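Local coordinates for protein predicted sugar phosphatases of the HAD superfamily (Cytophaga hutchinsonii, PDB 2HX1) that probably hydrolyses sugar phosphates or related phosphate esters with the help of a bound magnesium ion, as in other phosphatases of the HAD superfamily, at residues K79-S82 with S83-T87; K118-P121 with V122-D126; N155-K159 with R160-A164; G185-A188 with T189-S193; F202-D206 with S207-M211. All coordinates share one frame; numbering follows the deposited sequence.

Interaction 1: residues K79-S82 with S83-T87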
loop_
_atom_site.group_PDB
_atom_site.type_symbol
_atom_site.label_atom_id
_atom_site.label_comp_id
_atom_site.label_asym_id
_atom_site.label_seq_id
_atom_site.Cartn_x
_atom_site.Cartn_y
_atom_site.Cartn_z
ATOM N N LYS A 79 -27.425 13.558 -22.370
ATOM C CA LYS A 79 -27.641 13.367 -20.938
ATOM C C LYS A 79 -26.550 12.505 -20.309
ATOM O O LYS A 79 -26.542 12.332 -19.093
ATOM C CB LYS A 79 -28.991 12.710 -20.690
ATOM C CG LYS A 79 -30.165 13.371 -21.408
ATOM C CD LYS A 79 -31.106 14.154 -20.512
ATOM C CE LYS A 79 -32.446 14.448 -21.251
ATOM N NZ LYS A 79 -33.102 13.254 -21.944
ATOM N N ILE A 80 -25.659 11.954 -21.141
ATOM C CA ILE A 80 -24.595 11.078 -20.676
ATOM C C ILE A 80 -23.249 11.806 -20.609
ATOM O O ILE A 80 -22.646 12.166 -21.629
ATOM C CB ILE A 80 -24.493 9.816 -21.536
ATOM C CG1 ILE A 80 -25.873 9.128 -21.613
ATOM C CG2 ILE A 80 -23.461 8.854 -20.956
ATOM C CD1 ILE A 80 -25.886 7.775 -22.222
ATOM N N ILE A 81 -22.788 12.011 -19.391
ATOM C CA ILE A 81 -21.489 12.609 -19.147
ATOM C C ILE A 81 -20.552 11.499 -18.694
ATOM O O ILE A 81 -20.758 10.889 -17.661
ATOM C CB ILE A 81 -21.556 13.691 -18.050
ATOM C CG1 ILE A 81 -22.671 14.716 -18.343
ATOM C CG2 ILE A 81 -20.197 14.357 -17.927
ATOM C CD1 ILE A 81 -23.093 15.549 -17.098
ATOM N N SER A 82 -19.515 11.246 -19.473
ATOM C CA SER A 82 -18.679 10.090 -19.291
ATOM C C SER A 82 -17.230 10.503 -19.137
ATOM O O SER A 82 -16.805 11.489 -19.745
ATOM C CB SER A 82 -18.844 9.259 -20.574
ATOM O OG SER A 82 -17.777 8.377 -20.793
ATOM N N SER A 83 -16.450 9.714 -18.415
ATOM C CA SER A 83 -15.047 10.071 -18.194
ATOM C C SER A 83 -14.249 9.962 -19.494
ATOM O O SER A 83 -13.210 10.605 -19.638
ATOM C CB SER A 83 -14.419 9.249 -17.076
ATOM O OG SER A 83 -14.322 7.904 -17.443
ATOM N N GLY A 84 -14.752 9.203 -20.463
ATOM C CA GLY A 84 -14.123 9.167 -21.783
ATOM C C GLY A 84 -14.034 10.527 -22.457
ATOM O O GLY A 84 -13.122 10.772 -23.263
HETATM N N MSE A 85 -14.957 11.426 -22.113
HETATM C CA MSE A 85 -14.909 12.789 -22.639
HETATM C C MSE A 85 -13.679 13.536 -22.115
HETATM O O MSE A 85 -13.064 14.331 -22.840
HETATM C CB MSE A 85 -16.186 13.534 -22.276
HETATM C CG MSE A 85 -17.419 12.955 -23.003
HETATM SE SE MSE A 85 -19.119 13.369 -22.152
HETATM C CE MSE A 85 -18.931 15.358 -21.990
ATOM N N ILE A 86 -13.314 13.278 -20.858
ATOM C CA ILE A 86 -12.161 13.912 -20.272
ATOM C C ILE A 86 -10.902 13.404 -20.948
ATOM O O ILE A 86 -10.013 14.188 -21.315
ATOM C CB ILE A 86 -12.012 13.645 -18.762
ATOM C CG1 ILE A 86 -13.253 14.084 -17.978
ATOM C CG2 ILE A 86 -10.766 14.379 -18.244
ATOM C CD1 ILE A 86 -13.234 13.614 -16.541
ATOM N N THR A 87 -10.824 12.090 -21.112
ATOM C CA THR A 87 -9.691 11.461 -21.768
ATOM C C THR A 87 -9.459 12.058 -23.159
ATOM O O THR A 87 -8.347 12.403 -23.500
ATOM C CB THR A 87 -9.928 9.979 -21.939
ATOM O OG1 THR A 87 -10.031 9.370 -20.653
ATOM C CG2 THR A 87 -8.804 9.330 -22.716
#

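Interaction 2: residues K118-P121 with V122-D126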
loop_
_atom_site.group_PDB
_atom_site.type_symbol
_atom_site.label_atom_id
_atom_site.label_comp_id
_atom_site.label_asym_id
_atom_site.label_seq_id
_atom_site.Cartn_x
_atom_site.Cartn_y
_atom_site.Cartn_z
ATOM N N LYS A 118 -2.594 8.519 -34.515
ATOM C CA LYS A 118 -3.046 7.191 -34.873
ATOM C C LYS A 118 -3.216 6.399 -33.586
ATOM O O LYS A 118 -2.329 6.393 -32.721
ATOM C CB LYS A 118 -2.080 6.490 -35.835
ATOM C CG LYS A 118 -0.711 7.139 -35.964
HETATM N N MSE A 119 -4.383 5.777 -33.459
HETATM C CA MSE A 119 -4.664 4.819 -32.411
HETATM C C MSE A 119 -4.115 3.475 -32.876
HETATM O O MSE A 119 -4.414 3.059 -34.002
HETATM C CB MSE A 119 -6.159 4.650 -32.247
HETATM C CG MSE A 119 -6.921 5.898 -31.858
HETATM SE SE MSE A 119 -6.442 6.480 -30.120
HETATM C CE MSE A 119 -7.382 5.068 -29.013
ATOM N N LEU A 120 -3.319 2.811 -32.025
ATOM C CA LEU A 120 -2.897 1.398 -32.234
ATOM C C LEU A 120 -2.948 0.586 -30.929
ATOM O O LEU A 120 -2.590 1.091 -29.855
ATOM C CB LEU A 120 -1.463 1.316 -32.767
ATOM C CG LEU A 120 -1.163 1.652 -34.236
ATOM C CD1 LEU A 120 0.334 1.808 -34.423
ATOM C CD2 LEU A 120 -1.669 0.574 -35.170
ATOM N N PRO A 121 -3.330 -0.691 -31.023
ATOM C CA PRO A 121 -3.304 -1.504 -29.825
ATOM C C PRO A 121 -1.868 -1.710 -29.376
ATOM O O PRO A 121 -0.949 -1.744 -30.220
ATOM C CB PRO A 121 -3.902 -2.825 -30.282
ATOM C CG PRO A 121 -3.608 -2.883 -31.727
ATOM C CD PRO A 121 -3.738 -1.463 -32.201
ATOM N N VAL A 122 -1.658 -1.870 -28.073
ATOM C CA VAL A 122 -0.308 -2.192 -27.561
ATOM C C VAL A 122 0.337 -3.355 -28.342
ATOM O O VAL A 122 1.539 -3.336 -28.578
ATOM C CB VAL A 122 -0.298 -2.461 -26.024
ATOM C CG1 VAL A 122 1.019 -3.100 -25.587
ATOM C CG2 VAL A 122 -0.523 -1.146 -25.245
ATOM N N SER A 123 -0.463 -4.314 -28.795
ATOM C CA SER A 123 0.026 -5.455 -29.560
ATOM C C SER A 123 0.740 -5.096 -30.856
ATOM O O SER A 123 1.564 -5.874 -31.342
ATOM C CB SER A 123 -1.147 -6.339 -29.960
ATOM O OG SER A 123 -2.017 -5.610 -30.793
ATOM N N ALA A 124 0.403 -3.943 -31.433
ATOM C CA ALA A 124 1.016 -3.483 -32.693
ATOM C C ALA A 124 2.180 -2.540 -32.479
ATOM O O ALA A 124 2.610 -1.856 -33.434
ATOM C CB ALA A 124 -0.035 -2.818 -33.595
ATOM N N ILE A 125 2.697 -2.484 -31.246
ATOM C CA ILE A 125 3.823 -1.634 -30.938
ATOM C C ILE A 125 5.064 -2.494 -30.831
ATOM O O ILE A 125 5.041 -3.555 -30.198
ATOM C CB ILE A 125 3.670 -0.877 -29.606
ATOM C CG1 ILE A 125 2.408 -0.017 -29.628
ATOM C CG2 ILE A 125 4.930 -0.014 -29.331
ATOM C CD1 ILE A 125 2.390 1.042 -30.683
ATOM N N ASP A 126 6.137 -2.028 -31.465
ATOM C CA ASP A 126 7.423 -2.701 -31.438
ATOM C C ASP A 126 8.526 -1.672 -31.624
ATOM O O ASP A 126 8.255 -0.471 -31.733
ATOM C CB ASP A 126 7.500 -3.728 -32.583
ATOM C CG ASP A 126 7.286 -3.097 -33.973
ATOM O OD1 ASP A 126 7.672 -1.915 -34.194
ATOM O OD2 ASP A 126 6.708 -3.780 -34.858
#

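Interaction 3: residues N155-K159 with R160-A164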
loop_
_atom_site.group_PDB
_atom_site.type_symbol
_atom_site.label_atom_id
_atom_site.label_comp_id
_atom_site.label_asym_id
_atom_site.label_seq_id
_atom_site.Cartn_x
_atom_site.Cartn_y
_atom_site.Cartn_z
ATOM N N ASN A 155 6.748 -2.988 -20.329
ATOM C CA ASN A 155 7.950 -2.571 -21.018
ATOM C C ASN A 155 7.812 -1.230 -21.764
ATOM O O ASN A 155 8.761 -0.447 -21.810
ATOM C CB ASN A 155 8.401 -3.666 -21.956
ATOM C CG ASN A 155 8.978 -4.847 -21.208
ATOM O OD1 ASN A 155 9.941 -4.691 -20.446
ATOM N ND2 ASN A 155 8.372 -6.022 -21.389
ATOM N N LEU A 156 6.623 -0.970 -22.317
ATOM C CA LEU A 156 6.352 0.291 -22.998
ATOM C C LEU A 156 6.548 1.463 -22.056
ATOM O O LEU A 156 7.154 2.477 -22.426
ATOM C CB LEU A 156 4.919 0.312 -23.508
ATOM C CG LEU A 156 4.451 1.614 -24.156
ATOM C CD1 LEU A 156 5.342 1.994 -25.367
ATOM C CD2 LEU A 156 2.996 1.424 -24.551
ATOM N N LEU A 157 6.030 1.316 -20.842
ATOM C CA LEU A 157 6.080 2.376 -19.850
ATOM C C LEU A 157 7.458 2.516 -19.180
ATOM O O LEU A 157 7.792 3.570 -18.647
ATOM C CB LEU A 157 5.004 2.121 -18.785
ATOM C CG LEU A 157 3.563 2.274 -19.278
ATOM C CD1 LEU A 157 2.593 1.953 -18.143
ATOM C CD2 LEU A 157 3.330 3.681 -19.885
ATOM N N ARG A 158 8.214 1.422 -19.138
ATOM C CA ARG A 158 9.609 1.466 -18.724
ATOM C C ARG A 158 10.453 2.196 -19.765
ATOM O O ARG A 158 11.459 2.796 -19.412
ATOM C CB ARG A 158 10.167 0.056 -18.547
ATOM C CG ARG A 158 9.662 -0.662 -17.260
ATOM C CD ARG A 158 10.102 -2.137 -17.146
ATOM N NE ARG A 158 11.566 -2.254 -17.035
ATOM C CZ ARG A 158 12.389 -2.513 -18.052
ATOM N NH1 ARG A 158 11.920 -2.733 -19.294
ATOM N NH2 ARG A 158 13.703 -2.549 -17.830
ATOM N N LYS A 159 10.047 2.146 -21.038
ATOM C CA LYS A 159 10.845 2.696 -22.128
ATOM C C LYS A 159 10.389 4.048 -22.620
ATOM O O LYS A 159 11.173 4.755 -23.260
ATOM C CB LYS A 159 10.856 1.756 -23.330
ATOM C CG LYS A 159 11.537 0.418 -23.099
ATOM C CD LYS A 159 11.205 -0.502 -24.239
ATOM C CE LYS A 159 12.039 -1.755 -24.228
ATOM N NZ LYS A 159 11.550 -2.716 -25.280
ATOM N N ARG A 160 9.128 4.410 -22.394
ATOM C CA ARG A 160 8.611 5.676 -22.929
ATOM C C ARG A 160 8.104 6.580 -21.805
ATOM O O ARG A 160 7.319 6.166 -20.951
ATOM C CB ARG A 160 7.511 5.434 -23.969
ATOM C CG ARG A 160 8.029 4.764 -25.252
ATOM C CD ARG A 160 8.855 5.714 -26.113
ATOM N NE ARG A 160 8.025 6.784 -26.663
ATOM C CZ ARG A 160 8.470 7.993 -26.989
ATOM N NH1 ARG A 160 9.747 8.294 -26.843
ATOM N NH2 ARG A 160 7.650 8.914 -27.462
ATOM N N THR A 161 8.549 7.823 -21.812
ATOM C CA THR A 161 8.144 8.765 -20.792
ATOM C C THR A 161 6.871 9.438 -21.294
ATOM O O THR A 161 6.915 10.471 -21.927
ATOM C CB THR A 161 9.295 9.731 -20.489
ATOM O OG1 THR A 161 10.398 8.948 -20.038
ATOM C CG2 THR A 161 8.928 10.764 -19.381
ATOM N N ILE A 162 5.736 8.782 -21.054
ATOM C CA ILE A 162 4.456 9.183 -21.650
ATOM C C ILE A 162 3.337 9.055 -20.598
ATOM O O ILE A 162 3.449 8.263 -19.669
ATOM C CB ILE A 162 4.095 8.301 -22.913
ATOM C CG1 ILE A 162 3.911 6.837 -22.495
ATOM C CG2 ILE A 162 5.121 8.489 -24.018
ATOM C CD1 ILE A 162 3.752 5.835 -23.602
ATOM N N PRO A 163 2.242 9.813 -20.755
ATOM C CA PRO A 163 1.116 9.606 -19.847
ATOM C C PRO A 163 0.419 8.252 -20.055
ATOM O O PRO A 163 0.205 7.819 -21.188
ATOM C CB PRO A 163 0.173 10.763 -20.194
ATOM C CG PRO A 163 0.462 11.071 -21.589
ATOM C CD PRO A 163 1.954 10.872 -21.737
ATOM N N ALA A 164 0.117 7.574 -18.957
ATOM C CA ALA A 164 -0.719 6.387 -18.962
ATOM C C ALA A 164 -2.054 6.784 -18.330
ATOM O O ALA A 164 -2.079 7.271 -17.185
ATOM C CB ALA A 164 -0.062 5.243 -18.188
HETATM O O HOH W 1 11.764 7.525 -24.376
#

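Interaction 4: residues G185-A188 with T189-S193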
loop_
_atom_site.group_PDB
_atom_site.type_symbol
_atom_site.label_atom_id
_atom_site.label_comp_id
_atom_site.label_asym_id
_atom_site.label_seq_id
_atom_site.Cartn_x
_atom_site.Cartn_y
_atom_site.Cartn_z
ATOM N N GLY A 185 -10.073 -0.564 -14.898
ATOM C CA GLY A 185 -9.438 0.097 -13.760
ATOM C C GLY A 185 -8.645 -0.874 -12.945
ATOM O O GLY A 185 -7.607 -0.535 -12.374
ATOM N N GLY A 186 -9.133 -2.098 -12.883
ATOM C CA GLY A 186 -8.451 -3.170 -12.162
ATOM C C GLY A 186 -7.203 -3.600 -12.891
ATOM O O GLY A 186 -6.196 -3.873 -12.274
ATOM N N VAL A 187 -7.264 -3.644 -14.213
ATOM C CA VAL A 187 -6.071 -3.902 -15.007
ATOM C C VAL A 187 -4.987 -2.842 -14.734
ATOM O O VAL A 187 -3.813 -3.174 -14.611
ATOM C CB VAL A 187 -6.406 -3.982 -16.514
ATOM C CG1 VAL A 187 -5.126 -4.073 -17.391
ATOM C CG2 VAL A 187 -7.295 -5.160 -16.766
ATOM N N ALA A 188 -5.377 -1.567 -14.671
ATOM C CA ALA A 188 -4.441 -0.506 -14.317
ATOM C C ALA A 188 -3.886 -0.770 -12.928
ATOM O O ALA A 188 -2.688 -0.670 -12.726
ATOM C CB ALA A 188 -5.132 0.881 -14.386
ATOM N N THR A 189 -4.763 -1.109 -11.976
ATOM C CA THR A 189 -4.346 -1.394 -10.607
ATOM C C THR A 189 -3.272 -2.495 -10.566
ATOM O O THR A 189 -2.292 -2.398 -9.811
ATOM C CB THR A 189 -5.565 -1.788 -9.728
ATOM O OG1 THR A 189 -6.446 -0.661 -9.595
ATOM C CG2 THR A 189 -5.127 -2.245 -8.351
HETATM N N MSE A 190 -3.472 -3.538 -11.378
HETATM C CA MSE A 190 -2.542 -4.664 -11.458
HETATM C C MSE A 190 -1.230 -4.241 -12.027
HETATM O O MSE A 190 -0.184 -4.650 -11.545
HETATM C CB MSE A 190 -3.116 -5.738 -12.359
HETATM C CG MSE A 190 -4.267 -6.471 -11.716
HETATM SE SE MSE A 190 -5.067 -7.823 -12.876
HETATM C CE MSE A 190 -4.529 -7.389 -14.587
ATOM N N ILE A 191 -1.273 -3.455 -13.099
ATOM C CA ILE A 191 -0.054 -2.915 -13.680
ATOM C C ILE A 191 0.699 -2.083 -12.637
ATOM O O ILE A 191 1.925 -2.201 -12.450
ATOM C CB ILE A 191 -0.368 -2.061 -14.906
ATOM C CG1 ILE A 191 -0.908 -2.945 -16.058
ATOM C CG2 ILE A 191 0.902 -1.325 -15.365
ATOM C CD1 ILE A 191 -1.614 -2.121 -17.207
ATOM N N GLU A 192 -0.046 -1.232 -11.945
ATOM C CA GLU A 192 0.529 -0.381 -10.931
ATOM C C GLU A 192 1.122 -1.138 -9.727
ATOM O O GLU A 192 2.011 -0.630 -9.045
ATOM C CB GLU A 192 -0.514 0.643 -10.490
ATOM C CG GLU A 192 -0.817 1.672 -11.570
ATOM C CD GLU A 192 -1.802 2.748 -11.099
ATOM O OE1 GLU A 192 -2.840 2.402 -10.497
ATOM O OE2 GLU A 192 -1.517 3.944 -11.328
ATOM N N SER A 193 0.661 -2.357 -9.487
ATOM C CA SER A 193 1.260 -3.193 -8.422
ATOM C C SER A 193 2.687 -3.634 -8.772
ATOM O O SER A 193 3.462 -3.921 -7.890
ATOM C CB SER A 193 0.365 -4.405 -8.098
ATOM O OG SER A 193 0.432 -5.395 -9.118
#

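Interaction 5: residues F202-D206 with S207-M211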
loop_
_atom_site.group_PDB
_atom_site.type_symbol
_atom_site.label_atom_id
_atom_site.label_comp_id
_atom_site.label_asym_id
_atom_site.label_seq_id
_atom_site.Cartn_x
_atom_site.Cartn_y
_atom_site.Cartn_z
ATOM N N PHE A 202 -9.200 9.347 -14.584
ATOM C CA PHE A 202 -10.248 10.346 -14.826
ATOM C C PHE A 202 -11.569 9.808 -14.361
ATOM O O PHE A 202 -11.849 8.599 -14.487
ATOM C CB PHE A 202 -10.350 10.689 -16.312
ATOM C CG PHE A 202 -9.150 11.475 -16.853
ATOM C CD1 PHE A 202 -8.733 12.647 -16.237
ATOM C CD2 PHE A 202 -8.486 11.053 -17.986
ATOM C CE1 PHE A 202 -7.661 13.391 -16.743
ATOM C CE2 PHE A 202 -7.415 11.789 -18.499
ATOM C CZ PHE A 202 -7.010 12.951 -17.870
ATOM N N GLY A 203 -12.372 10.709 -13.814
ATOM C CA GLY A 203 -13.730 10.393 -13.418
ATOM C C GLY A 203 -13.880 10.486 -11.933
ATOM O O GLY A 203 -12.935 10.839 -11.215
ATOM N N LYS A 204 -15.076 10.110 -11.474
ATOM C CA LYS A 204 -15.420 10.139 -10.059
ATOM C C LYS A 204 -14.364 9.347 -9.296
ATOM O O LYS A 204 -13.960 8.289 -9.759
ATOM C CB LYS A 204 -16.814 9.524 -9.824
ATOM C CG LYS A 204 -17.957 10.121 -10.705
ATOM C CD LYS A 204 -19.240 9.314 -10.577
ATOM C CE LYS A 204 -19.178 7.978 -11.315
ATOM N NZ LYS A 204 -20.503 7.345 -11.402
ATOM N N PRO A 205 -13.958 9.826 -8.109
ATOM C CA PRO A 205 -14.451 10.948 -7.301
ATOM C C PRO A 205 -13.908 12.360 -7.632
ATOM O O PRO A 205 -14.128 13.304 -6.846
ATOM C CB PRO A 205 -13.980 10.568 -5.908
ATOM C CG PRO A 205 -12.670 9.897 -6.151
ATOM C CD PRO A 205 -12.872 9.105 -7.426
ATOM N N ASP A 206 -13.220 12.513 -8.766
ATOM C CA ASP A 206 -12.841 13.848 -9.264
ATOM C C ASP A 206 -14.144 14.578 -9.580
ATOM O O ASP A 206 -15.209 13.959 -9.594
ATOM C CB ASP A 206 -12.013 13.782 -10.556
ATOM C CG ASP A 206 -10.595 13.189 -10.361
ATOM O OD1 ASP A 206 -10.131 12.981 -9.193
ATOM O OD2 ASP A 206 -9.942 12.970 -11.420
ATOM N N SER A 207 -14.036 15.880 -9.856
ATOM C CA SER A 207 -15.190 16.767 -9.949
ATOM C C SER A 207 -15.377 17.437 -11.312
ATOM O O SER A 207 -16.299 18.267 -11.457
ATOM C CB SER A 207 -15.075 17.845 -8.889
ATOM O OG SER A 207 -14.028 18.742 -9.202
ATOM N N GLN A 208 -14.537 17.096 -12.304
ATOM C CA GLN A 208 -14.634 17.747 -13.621
ATOM C C GLN A 208 -15.954 17.495 -14.295
ATOM O O GLN A 208 -16.527 18.409 -14.869
ATOM C CB GLN A 208 -13.479 17.377 -14.579
ATOM C CG GLN A 208 -12.090 17.896 -14.127
ATOM C CD GLN A 208 -11.042 17.919 -15.253
ATOM O OE1 GLN A 208 -11.144 18.714 -16.178
ATOM N NE2 GLN A 208 -10.028 17.047 -15.164
HETATM N N MSE A 209 -16.456 16.269 -14.220
HETATM C CA MSE A 209 -17.702 15.941 -14.916
HETATM C C MSE A 209 -18.884 16.669 -14.277
HETATM O O MSE A 209 -19.779 17.214 -15.006
HETATM C CB MSE A 209 -17.953 14.449 -14.943
HETATM C CG MSE A 209 -17.101 13.703 -15.959
HETATM SE SE MSE A 209 -17.557 11.809 -15.974
HETATM C CE MSE A 209 -17.192 11.254 -14.151
ATOM N N PHE A 210 -18.871 16.674 -12.934
ATOM C CA PHE A 210 -19.865 17.388 -12.138
ATOM C C PHE A 210 -19.859 18.847 -12.534
ATOM O O PHE A 210 -20.895 19.436 -12.737
ATOM C CB PHE A 210 -19.568 17.323 -10.631
ATOM C CG PHE A 210 -19.626 15.938 -10.018
ATOM C CD1 PHE A 210 -20.476 14.961 -10.490
ATOM C CD2 PHE A 210 -18.819 15.636 -8.932
ATOM C CE1 PHE A 210 -20.519 13.698 -9.883
ATOM C CE2 PHE A 210 -18.841 14.394 -8.339
ATOM C CZ PHE A 210 -19.700 13.414 -8.810
HETATM N N MSE A 211 -18.681 19.432 -12.636
HETATM C CA MSE A 211 -18.566 20.846 -12.951
HETATM C C MSE A 211 -19.131 21.176 -14.353
HETATM O O MSE A 211 -19.728 22.226 -14.578
HETATM C CB MSE A 211 -17.098 21.264 -12.831
HETATM C CG MSE A 211 -16.870 22.744 -13.037
HETATM SE SE MSE A 211 -17.992 23.964 -11.889
HETATM C CE MSE A 211 -16.917 24.160 -10.187
HETATM O O HOH W 2 -17.067 14.418 -11.764
#

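Interaction 1: residues K79-S82 with S83-T87
S82 is the N-cap residue of helix 83-94, its OG accepting from G84 N, at the place where strand 80-82, on the edge of the six-stranded parallel core sheet of the HAD fold, gives way to the helix. The capping bond spans 3.2 Å from G84 N to S82 OG, with an N-H...O angle of 145°. With OG lying anti to the backbone N of S82 (chi1 158°), the hydroxyl reaches forward along the chain towards the first helical turn. The carbonyl of the same residue works in parallel: S82 O takes the hydrogen of M85 N at 3.0 Å, and the donor stands above the carbonyl plane, 51° out of it. Two N-H groups at the helix start are thus met by one serine. Further out, the selenomethionine side chain of M85 folds back over the strand, although it and I81 were each modelled in two conformers and this packing is less certain. The cap itself is positioned by a second shell, for the buried S82 OG is also hydrogen-bonded to D55 O, while L63 of helix 60-69 packs against the serine. S82 OG also lies close to S83 N, at 3.0 Å, but the angle there is too poor for a hydrogen bond.

Interaction 2: residues K118-P121 with V122-D126
The turn from P121 to A124 ends strand 117-121, an outermost strand of the five-stranded parallel cap sheet, and coils the chain into the short 3-10 segment 122-123. Its closing bond runs from A124 N to P121 O, 2.9 Å long with an N-H...O angle of 154°. The donor stands above the carbonyl plane of P121, 48° out of it. A second bond of the same spacing follows, from I125 N to V122 O. Apolar groups gather round this frame. The methyl of A124 faces back to the strand and touches P121 CG at 4.0 Å, with L120 CD2 approaching the same CB from another direction at 4.1 Å. The second branch of L120 meets the end of I125, CD1 to CD1, at 4.3 Å. Beyond the turn, V122 packs on L136 of strand 133-138, and K152 of helix 146-159 gives weak hydrogen bonds to the carbonyls of S123 and I125. On the exposed side, the S123 hydroxyl lies between its own backbone N and carbonyl carbon (chi1 62°), which brings OG beside the proline ring, 3.3 Å from P121 CG.

Interaction 3: residues N155-K159 with R160-A164
R160 leaves the helical backbone conformation just where helix 146-159 ends, yet its amide still closes the last turn: R160 N gives its hydrogen to L156 O at 2.8 Å. Its CB rests against that same oxygen, and CG then meets L156 CD1 at 3.9 Å, the two side chains crossing at a slant. Bends at chi2 (-73°) and chi3 (-67°) curl the chain back, and R160 CD passes 3.8 Å from K159 O. At the tip the guanidinium divides its work. NH2 is hydrogen-bonded to V133 O, while NH1 makes a weak bond of 3.3 Å to a water that itself donates to K159 O. With an alanine here, V133 O is likely to lose its guanidinium partner and the water its weak donor, R160 NH1. Past R160 the returning chain packs on L157, whose CD2 touches both I162 CG1 and A164 CB at 4.1 Å. K159 NZ, for its part, forms a salt bridge with D179 of the second subunit. This is the helix-to-strand return of a beta-alpha-beta crossover, in which strands 133-138 and 164-167 lie parallel and adjacent in the cap sheet.

Interaction 4: residues G185-A188 with T189-S193
V187 and I191, one turn apart on helix 184-195, mark its tightly packed face. I191 CD1 reaches V187 CG1 at 4.0 Å, and on the other branch M190 CE, the selenomethionine methyl, lies 4.2 Å from V187 CG2. M190 is bent at chi3 (-19°), which turns CE back until it also lies 3.8 Å from V187 CA. Beneath these side chains the helix backbone is regular: T189, M190, I191 and E192 each donate from N to the carbonyl four residues earlier. The E192 N to A188 O bond is the shortest of the four, at 2.8 Å.

The other flank is more polar and partly exposed, yet partly closed by the second subunit. T189 OG1 lies 3.0 Å from G185 O, and N171 OD1 is its strongest polar partner. S193 OG, by contrast, clearly donates to M190 O at 2.6 Å. E192 is far from loose despite its partial exposure, for CG rests 3.2 Å from A188 O while OE1 forms a salt bridge with R201 and OE2 takes the amides of R198 and F199. An alanine at E192 would probably leave R201 without this carboxylate and the two amides without their shared acceptor.

T189, S193 and M190 pack on S193, T189 and I194 of the second subunit, respectively. The apolar face lies against W146 and L150 of helix 146-159, I182 of strand 180-182, L138 of strand 133-138 and F199 of strand 199-202.

Interaction 5: residues F202-D206 with S207-M211
Apolar packing and one bridging water join the loop after strand 199-202 to the start of helix 208-218, at the G-K-P sequence that carries the motif III lysine of HAD phosphatases. The methyl of selenomethionine M209 is central. A bend at chi3 (-60°) brings CE to 3.6 Å from G203 CA, and K204 CG lies 3.7 Å from the same methyl. F210 approaches from further along the helix, with CZ 4.2 Å from K204 CG. The aliphatic root of the lysine crosses both helix side chains at roughly a right angle. G203 is at backbone angles where any CB would collide with the carbonyl oxygen of F202, and P205 follows a cis peptide bond; a hydrogen bond from D206 N to G203 O closes the loop. A water spans the junction, donating to D206 O at 2.9 Å and accepting from F210 N at 3.1 Å. It sits over the centre of one face of the F210 ring, 3.4 Å above the plane. D206 OD2 makes a salt bridge to K244 of the third subunit. No direct hydrogen bond joins loop to helix: there the lysine stem meets hydrocarbon, while K204 N and O are hydrogen-bonded to N54 and N168, and NZ reaches V52 O and the carboxylates of D20, a magnesium ligand, and D238. This is consistent with the lysine's usual place in HAD active sites.

Two groups emerge. Interactions 1 and 5 lie at or next to the core domain, 5 where the chain leaves the cap strand 199-202; their centres are 9 Å apart and they touch directly, M209 SE lying 3.4 Å from S82 C. They lie near the magnesium site, with the side chain of S83 about 12 Å from the metal ion. A bound buffer molecule lies about 5 Å from the K204 side chain and about 8 Å from that of S83. Interactions 2, 3 and 4 lie in the five-stranded cap domain. The centres of interactions 3 and 4 are 15 Å apart. Interactions 3 and 4 both meet the second subunit, whereas 3 and 5 meet the third.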